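Local coordinates for protein nicotinamide-nucleotide adenylyltransferase NadR family / Ribosylnicotinamide kinase (Lactococcus lactis subsp. cremoris, PDB 6GYE) that probably phosphorylates nicotinamide riboside and adenylylates the resulting mononucleotide, two steps of NAD+ salvage, and binds nicotinamide riboside, at residues A213-D224 / F311-S319. Sequence-based numbering, arbitrary orientation.
With SO4 (sulfate ion), chain F.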
ATOM      1  N   ALA A 213       7.995 -22.066   3.123  1.00 40.51           N
ATOM      2  CA  ALA A 213       8.405 -23.416   2.746  1.00 46.36           C
ATOM      3  C   ALA A 213       8.780 -24.253   3.961  1.00 47.58           C
ATOM      4  O   ALA A 213       8.450 -25.441   4.032  1.00 52.74           O
ATOM      5  CB  ALA A 213       9.569 -23.364   1.747  1.00 40.74           C
ATOM      6  N   ARG A 214       9.463 -23.650   4.930  1.00 53.49           N
ATOM      7  CA  ARG A 214       9.794 -24.376   6.147  1.00 60.18           C
ATOM      8  C   ARG A 214       8.538 -24.769   6.914  1.00 52.70           C
ATOM      9  O   ARG A 214       8.423 -25.903   7.380  1.00 51.08           O
ATOM     10  CB  ARG A 214      10.727 -23.544   7.018  1.00 63.13           C
ATOM     11  CG  ARG A 214      11.043 -24.156   8.373  1.00 70.60           C
ATOM     12  CD  ARG A 214      12.164 -23.373   8.990  1.00 94.71           C
ATOM     13  NE  ARG A 214      13.137 -23.026   7.953  1.00113.68           N
ATOM     14  CZ  ARG A 214      14.076 -22.090   8.069  1.00116.45           C
ATOM     15  NH1 ARG A 214      14.176 -21.375   9.184  1.00112.76           N
ATOM     16  NH2 ARG A 214      14.909 -21.870   7.060  1.00118.05           N
ATOM     17  N   GLU A 215       7.594 -23.839   7.081  0.54 50.80           N
ATOM     18  CA  GLU A 215       6.351 -24.199   7.760  0.54 52.20           C
ATOM     19  C   GLU A 215       5.649 -25.328   7.019  0.54 52.63           C
ATOM     20  O   GLU A 215       5.218 -26.319   7.622  0.54 53.22           O
ATOM     21  CB  GLU A 215       5.415 -22.988   7.878  0.54 51.71           C
ATOM     22  CG  GLU A 215       4.137 -23.312   8.668  0.54 58.19           C
ATOM     23  CD  GLU A 215       2.903 -22.528   8.231  0.54 64.08           C
ATOM     24  OE1 GLU A 215       2.948 -21.279   8.223  0.54 60.03           O
ATOM     25  OE2 GLU A 215       1.879 -23.173   7.908  0.54 66.33           O
ATOM     26  N   TYR A 216       5.551 -25.194   5.697  1.00 46.31           N
ATOM     27  CA  TYR A 216       4.828 -26.161   4.887  1.00 47.45           C
ATOM     28  C   TYR A 216       5.420 -27.563   5.026  1.00 50.47           C
ATOM     29  O   TYR A 216       4.680 -28.552   5.151  1.00 50.58           O
ATOM     30  CB  TYR A 216       4.851 -25.674   3.436  1.00 46.22           C
ATOM     31  CG  TYR A 216       4.070 -26.501   2.456  1.00 49.52           C
ATOM     32  CD1 TYR A 216       4.660 -27.588   1.813  1.00 46.80           C
ATOM     33  CD2 TYR A 216       2.745 -26.191   2.157  1.00 46.91           C
ATOM     34  CE1 TYR A 216       3.957 -28.355   0.910  1.00 50.09           C
ATOM     35  CE2 TYR A 216       2.022 -26.954   1.253  1.00 49.21           C
ATOM     36  CZ  TYR A 216       2.638 -28.032   0.631  1.00 53.30           C
ATOM     37  OH  TYR A 216       1.941 -28.789  -0.268  1.00 49.81           O
ATOM     38  N   GLU A 217       6.749 -27.673   4.991  1.00 46.41           N
ATOM     39  CA  GLU A 217       7.367 -28.985   5.102  1.00 48.66           C
ATOM     40  C   GLU A 217       7.233 -29.575   6.498  1.00 51.46           C
ATOM     41  O   GLU A 217       7.203 -30.803   6.636  1.00 53.89           O
ATOM     42  CB  GLU A 217       8.829 -28.919   4.688  1.00 45.18           C
ATOM     43  CG  GLU A 217       8.979 -28.650   3.214  1.00 55.44           C
ATOM     44  CD  GLU A 217      10.413 -28.719   2.763  1.00 57.31           C
ATOM     45  OE1 GLU A 217      11.302 -28.505   3.597  1.00 62.97           O
ATOM     46  OE2 GLU A 217      10.649 -28.966   1.571  1.00 65.31           O
ATOM     47  N   GLU A 218       7.167 -28.740   7.540  1.00 50.79           N
ATOM     48  CA  GLU A 218       6.930 -29.270   8.885  1.00 55.68           C
ATOM     49  C   GLU A 218       5.478 -29.709   9.064  1.00 47.75           C
ATOM     50  O   GLU A 218       5.210 -30.802   9.571  1.00 48.93           O
ATOM     51  CB  GLU A 218       7.296 -28.228   9.938  1.00 48.14           C
ATOM     52  CG  GLU A 218       8.778 -28.001  10.110  1.00 77.49           C
ATOM     53  CD  GLU A 218       9.091 -26.808  11.011  1.00 93.65           C
ATOM     54  OE1 GLU A 218       8.213 -26.404  11.811  1.00 98.10           O
ATOM     55  OE2 GLU A 218      10.220 -26.276  10.917  1.00 95.59           O
ATOM     56  N   ALA A 219       4.532 -28.864   8.638  1.00 45.89           N
ATOM     57  CA  ALA A 219       3.114 -29.165   8.800  1.00 45.24           C
ATOM     58  C   ALA A 219       2.722 -30.397   7.997  1.00 43.24           C
ATOM     59  O   ALA A 219       1.979 -31.254   8.485  1.00 53.59           O
ATOM     60  CB  ALA A 219       2.265 -27.956   8.380  1.00 42.02           C
ATOM     61  N   PHE A 220       3.216 -30.517   6.767  1.00 46.53           N
ATOM     62  CA  PHE A 220       2.851 -31.670   5.957  1.00 43.74           C
ATOM     63  C   PHE A 220       3.898 -32.774   5.984  1.00 52.25           C
ATOM     64  O   PHE A 220       3.629 -33.863   5.459  1.00 44.98           O
ATOM     65  CB  PHE A 220       2.541 -31.225   4.526  1.00 43.63           C
ATOM     66  CG  PHE A 220       1.342 -30.328   4.451  1.00 58.39           C
ATOM     67  CD1 PHE A 220       0.065 -30.853   4.654  1.00 55.65           C
ATOM     68  CD2 PHE A 220       1.485 -28.951   4.232  1.00 56.04           C
ATOM     69  CE1 PHE A 220      -1.053 -30.036   4.633  1.00 60.94           C
ATOM     70  CE2 PHE A 220       0.375 -28.122   4.199  1.00 52.11           C
ATOM     71  CZ  PHE A 220      -0.905 -28.667   4.397  1.00 54.60           C
ATOM     72  N   ASN A 221       5.058 -32.534   6.629  1.00 49.32           N
ATOM     73  CA  ASN A 221       5.997 -33.603   6.993  1.00 46.11           C
ATOM     74  C   ASN A 221       6.597 -34.246   5.731  1.00 48.28           C
ATOM     75  O   ASN A 221       6.526 -35.456   5.536  1.00 49.79           O
ATOM     76  CB  ASN A 221       5.281 -34.631   7.887  1.00 48.74           C
ATOM     77  CG  ASN A 221       6.222 -35.648   8.537  1.00 53.57           C
ATOM     78  OD1 ASN A 221       7.434 -35.502   8.519  1.00 54.89           O
ATOM     79  ND2 ASN A 221       5.642 -36.684   9.124  1.00 47.86           N
ATOM     80  N   ILE A 222       7.154 -33.410   4.852  1.00 44.50           N
ATOM     81  CA  ILE A 222       7.770 -33.865   3.609  1.00 53.97           C
ATOM     82  C   ILE A 222       9.091 -33.130   3.433  1.00 53.40           C
ATOM     83  O   ILE A 222       9.252 -31.998   3.900  1.00 52.97           O
ATOM     84  CB  ILE A 222       6.858 -33.624   2.375  1.00 48.58           C
ATOM     85  CG1 ILE A 222       6.414 -32.159   2.325  1.00 54.79           C
ATOM     86  CG2 ILE A 222       5.606 -34.540   2.413  1.00 48.58           C
ATOM     87  CD1 ILE A 222       5.489 -31.828   1.145  1.00 53.80           C
ATOM     88  N   ASP A 223      10.031 -33.775   2.735  1.00 53.23           N
ATOM     89  CA  ASP A 223      11.371 -33.261   2.449  1.00 52.74           C
ATOM     90  C   ASP A 223      11.405 -32.572   1.082  1.00 59.28           C
ATOM     91  O   ASP A 223      10.531 -32.784   0.238  1.00 58.71           O
ATOM     92  CB  ASP A 223      12.404 -34.400   2.436  1.00 61.64           C
ATOM     93  CG  ASP A 223      12.800 -34.863   3.822  1.00 84.56           C
ATOM     94  OD1 ASP A 223      12.969 -34.006   4.716  1.00 94.21           O
ATOM     95  OD2 ASP A 223      12.959 -36.092   4.011  1.00 97.17           O
ATOM     96  N   ASP A 224      12.475 -31.794   0.850  1.00 61.49           N
ATOM     97  CA  ASP A 224      12.673 -31.131  -0.443  1.00 55.82           C
ATOM     98  C   ASP A 224      12.529 -32.111  -1.600  1.00 61.85           C
ATOM     99  O   ASP A 224      11.833 -31.834  -2.582  1.00 66.60           O
ATOM    100  CB  ASP A 224      14.058 -30.489  -0.516  1.00 59.28           C
ATOM    101  CG  ASP A 224      14.247 -29.385   0.484  1.00 70.06           C
ATOM    102  OD1 ASP A 224      13.264 -28.708   0.831  1.00 73.72           O
ATOM    103  OD2 ASP A 224      15.397 -29.203   0.935  1.00 76.59           O
ATOM    104  N   PHE A 311      15.941 -27.804  11.979  1.00150.37           N
ATOM    105  CA  PHE A 311      15.384 -28.044  10.652  1.00149.91           C
ATOM    106  C   PHE A 311      16.359 -27.594   9.564  1.00147.73           C
ATOM    107  O   PHE A 311      16.829 -26.453   9.575  1.00139.68           O
ATOM    108  CB  PHE A 311      14.036 -27.323  10.492  1.00144.41           C
ATOM    109  CG  PHE A 311      13.347 -27.597   9.180  1.00136.44           C
ATOM    110  CD1 PHE A 311      12.555 -28.721   9.019  1.00134.95           C
ATOM    111  CD2 PHE A 311      13.487 -26.724   8.109  1.00130.35           C
ATOM    112  CE1 PHE A 311      11.922 -28.974   7.815  1.00134.07           C
ATOM    113  CE2 PHE A 311      12.856 -26.972   6.901  1.00126.06           C
ATOM    114  CZ  PHE A 311      12.073 -28.095   6.755  1.00129.40           C
ATOM    115  N   ARG A 312      16.670 -28.504   8.641  1.00151.76           N
ATOM    116  CA  ARG A 312      17.559 -28.228   7.519  1.00149.93           C
ATOM    117  C   ARG A 312      16.909 -28.690   6.221  1.00141.72           C
ATOM    118  O   ARG A 312      16.480 -29.844   6.119  1.00151.08           O
ATOM    119  CB  ARG A 312      18.930 -28.905   7.703  1.00156.00           C
ATOM    120  CG  ARG A 312      18.921 -30.198   8.513  1.00161.90           C
ATOM    121  CD  ARG A 312      20.344 -30.692   8.804  1.00165.56           C
ATOM    122  NE  ARG A 312      21.271 -29.591   9.074  1.00162.48           N
ATOM    123  CZ  ARG A 312      22.392 -29.362   8.394  1.00160.06           C
ATOM    124  NH1 ARG A 312      22.742 -30.164   7.396  1.00162.90           N
ATOM    125  NH2 ARG A 312      23.166 -28.334   8.713  1.00154.45           N
ATOM    126  N   HIS A 313      16.823 -27.786   5.241  1.00126.33           N
ATOM    127  CA  HIS A 313      16.499 -28.171   3.867  1.00113.98           C
ATOM    128  C   HIS A 313      17.641 -29.044   3.357  1.00127.02           C
ATOM    129  O   HIS A 313      18.684 -28.533   2.946  1.00128.28           O
ATOM    130  CB  HIS A 313      16.352 -26.958   2.955  1.00 97.87           C
ATOM    131  CG  HIS A 313      15.122 -26.126   3.172  1.00 95.16           C
ATOM    132  ND1 HIS A 313      13.914 -26.407   2.570  1.00 90.91           N
ATOM    133  CD2 HIS A 313      14.941 -24.963   3.846  1.00 91.45           C
ATOM    134  CE1 HIS A 313      13.031 -25.483   2.904  1.00 89.29           C
ATOM    135  NE2 HIS A 313      13.630 -24.591   3.673  1.00 88.06           N
ATOM    136  N   MET A 314      17.460 -30.368   3.383  1.00131.78           N
ATOM    137  CA  MET A 314      18.595 -31.255   3.140  1.00140.10           C
ATOM    138  C   MET A 314      19.006 -31.255   1.667  1.00141.48           C
ATOM    139  O   MET A 314      20.202 -31.213   1.355  1.00145.59           O
ATOM    140  CB  MET A 314      18.277 -32.672   3.629  1.00146.42           C
ATOM    141  CG  MET A 314      19.479 -33.428   4.232  1.00151.53           C
ATOM    142  SD  MET A 314      20.197 -32.711   5.737  1.00150.71           S
ATOM    143  CE  MET A 314      21.915 -32.537   5.250  1.00150.03           C
ATOM    144  N   GLU A 315      18.036 -31.295   0.744  1.00136.37           N
ATOM    145  CA  GLU A 315      18.368 -31.295  -0.680  1.00132.09           C
ATOM    146  C   GLU A 315      18.674 -29.900  -1.214  1.00126.76           C
ATOM    147  O   GLU A 315      19.525 -29.755  -2.100  1.00128.12           O
ATOM    148  CB  GLU A 315      17.232 -31.907  -1.499  1.00132.66           C
ATOM    149  CG  GLU A 315      17.528 -31.992  -2.992  1.00133.92           C
ATOM    150  CD  GLU A 315      16.287 -31.822  -3.851  1.00132.70           C
ATOM    151  OE1 GLU A 315      15.753 -30.691  -3.913  1.00128.26           O
ATOM    152  OE2 GLU A 315      15.848 -32.819  -4.467  1.00135.02           O
ATOM    153  N   TRP A 316      18.003 -28.868  -0.690  1.00121.83           N
ATOM    154  CA  TRP A 316      18.275 -27.489  -1.086  1.00119.83           C
ATOM    155  C   TRP A 316      19.639 -26.992  -0.607  1.00130.50           C
ATOM    156  O   TRP A 316      20.026 -25.871  -0.955  1.00130.71           O
ATOM    157  CB  TRP A 316      17.159 -26.556  -0.582  1.00107.71           C
ATOM    158  CG  TRP A 316      15.832 -26.724  -1.317  1.00104.62           C
ATOM    159  CD1 TRP A 316      15.565 -27.598  -2.348  1.00103.52           C
ATOM    160  CD2 TRP A 316      14.607 -25.994  -1.088  1.00100.22           C
ATOM    161  NE1 TRP A 316      14.258 -27.450  -2.766  1.00102.04           N
ATOM    162  CE2 TRP A 316      13.649 -26.479  -2.011  1.00 95.64           C
ATOM    163  CE3 TRP A 316      14.230 -24.979  -0.195  1.00 96.56           C
ATOM    164  CZ2 TRP A 316      12.338 -25.981  -2.064  1.00 83.32           C
ATOM    165  CZ3 TRP A 316      12.921 -24.487  -0.250  1.00 87.32           C
ATOM    166  CH2 TRP A 316      11.995 -24.991  -1.180  1.00 79.90           C
ATOM    167  N   GLU A 317      20.348 -27.776   0.215  1.00137.91           N
ATOM    168  CA  GLU A 317      21.644 -27.351   0.739  1.00142.37           C
ATOM    169  C   GLU A 317      22.735 -27.395  -0.330  1.00147.15           C
ATOM    170  O   GLU A 317      23.584 -26.499  -0.390  1.00146.58           O
ATOM    171  CB  GLU A 317      22.038 -28.218   1.935  1.00145.91           C
ATOM    172  CG  GLU A 317      21.714 -27.603   3.289  1.00143.59           C
ATOM    173  CD  GLU A 317      22.006 -28.550   4.440  1.00148.63           C
ATOM    174  OE1 GLU A 317      21.292 -28.477   5.460  1.00148.76           O
ATOM    175  OE2 GLU A 317      22.943 -29.372   4.324  1.00153.11           O
ATOM    176  N   GLU A 318      22.745 -28.432  -1.167  1.00154.88           N
ATOM    177  CA  GLU A 318      23.815 -28.628  -2.139  1.00163.29           C
ATOM    178  C   GLU A 318      23.542 -27.835  -3.419  1.00161.40           C
ATOM    179  O   GLU A 318      22.398 -27.499  -3.738  1.00159.30           O
ATOM    180  CB  GLU A 318      23.992 -30.121  -2.445  1.00167.81           C
ATOM    181  CG  GLU A 318      25.167 -30.483  -3.369  1.00170.97           C
ATOM    182  CD  GLU A 318      26.526 -29.985  -2.875  1.00168.68           C
ATOM    183  OE1 GLU A 318      26.669 -29.660  -1.677  1.00165.11           O
ATOM    184  OE2 GLU A 318      27.460 -29.921  -3.699  1.00170.06           O
ATOM    185  N   SER A 319      24.625 -27.526  -4.146  1.00156.84           N
ATOM    186  CA  SER A 319      24.566 -26.701  -5.355  1.00146.36           C
ATOM    187  C   SER A 319      24.066 -25.297  -5.018  1.00127.54           C
ATOM    188  O   SER A 319      23.105 -24.788  -5.600  1.00120.18           O
ATOM    189  CB  SER A 319      23.706 -27.353  -6.439  1.00152.76           C
ATOM    190  OG  SER A 319      22.328 -27.178  -6.158  1.00154.78           O
TER
HETATM  191  S   SO4 F 404      18.293 -20.157   6.464  1.00 75.13           S
HETATM  192  O1  SO4 F 404      19.168 -20.395   7.618  1.00 73.73           O
HETATM  193  O2  SO4 F 404      17.731 -21.404   5.962  1.00 82.64           O
HETATM  194  O3  SO4 F 404      17.150 -19.327   6.819  1.00 71.45           O
HETATM  195  O4  SO4 F 404      19.115 -19.534   5.437  1.00 76.23           O
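Asp224 and His313 are joined by an almost perfectly straight hydrogen bond, His313 ND1 donating to Asp224 OD1 over 3.0 Å at 176°. The acceptor uses its syn lone pair, and carboxylate and imidazole lie nearly coplanar. The other oxygen of the same carboxylate turns to the backbone: Trp316 N donates to Asp224 OD2 (3.1 Å), approaching from above the carboxylate plane. Bonded at both oxygens, the carboxylate is probably restrained from turning about CB-CG. With CG anti to its carbonyl carbon (chi1 -64°), Asp224 lays this flat carboxylate over the Trp316 indole, the planes only 8° apart, while its CB makes a CH-pi contact 4.0 Å from the centroid of the five-membered ring. Glu217 OE2 lies 2.7 Å from Asp224 OD1.

Farther out, Phe311 packs along helix 212-220. Glu217 OE1 meets its ring edge in plane, 3.3 Å from CZ, whereas Glu218 OE2 sits over one face and the Arg214 methylenes run past CD2 and CE2. Trp316 CZ3 rests 4.1 Å from Ala213 CB, and Tyr268 stacks on the indole. An alanine in place of Trp316 would probably leave the Asp224 carboxylate without its aromatic floor and open a gap beside Ala213.

Beyond Phe311, Arg214 NH2 makes two weak hydrogen bonds to a sulfate that is also bound by Gly192 N and Lys193 N. That anion occupies what appears to be the Walker A P-loop of the domain that is probably the ribosylnicotinamide kinase, so the helix and the loop before helix 320-333 meet beside a probable phosphate site of a P-loop NTPase fold.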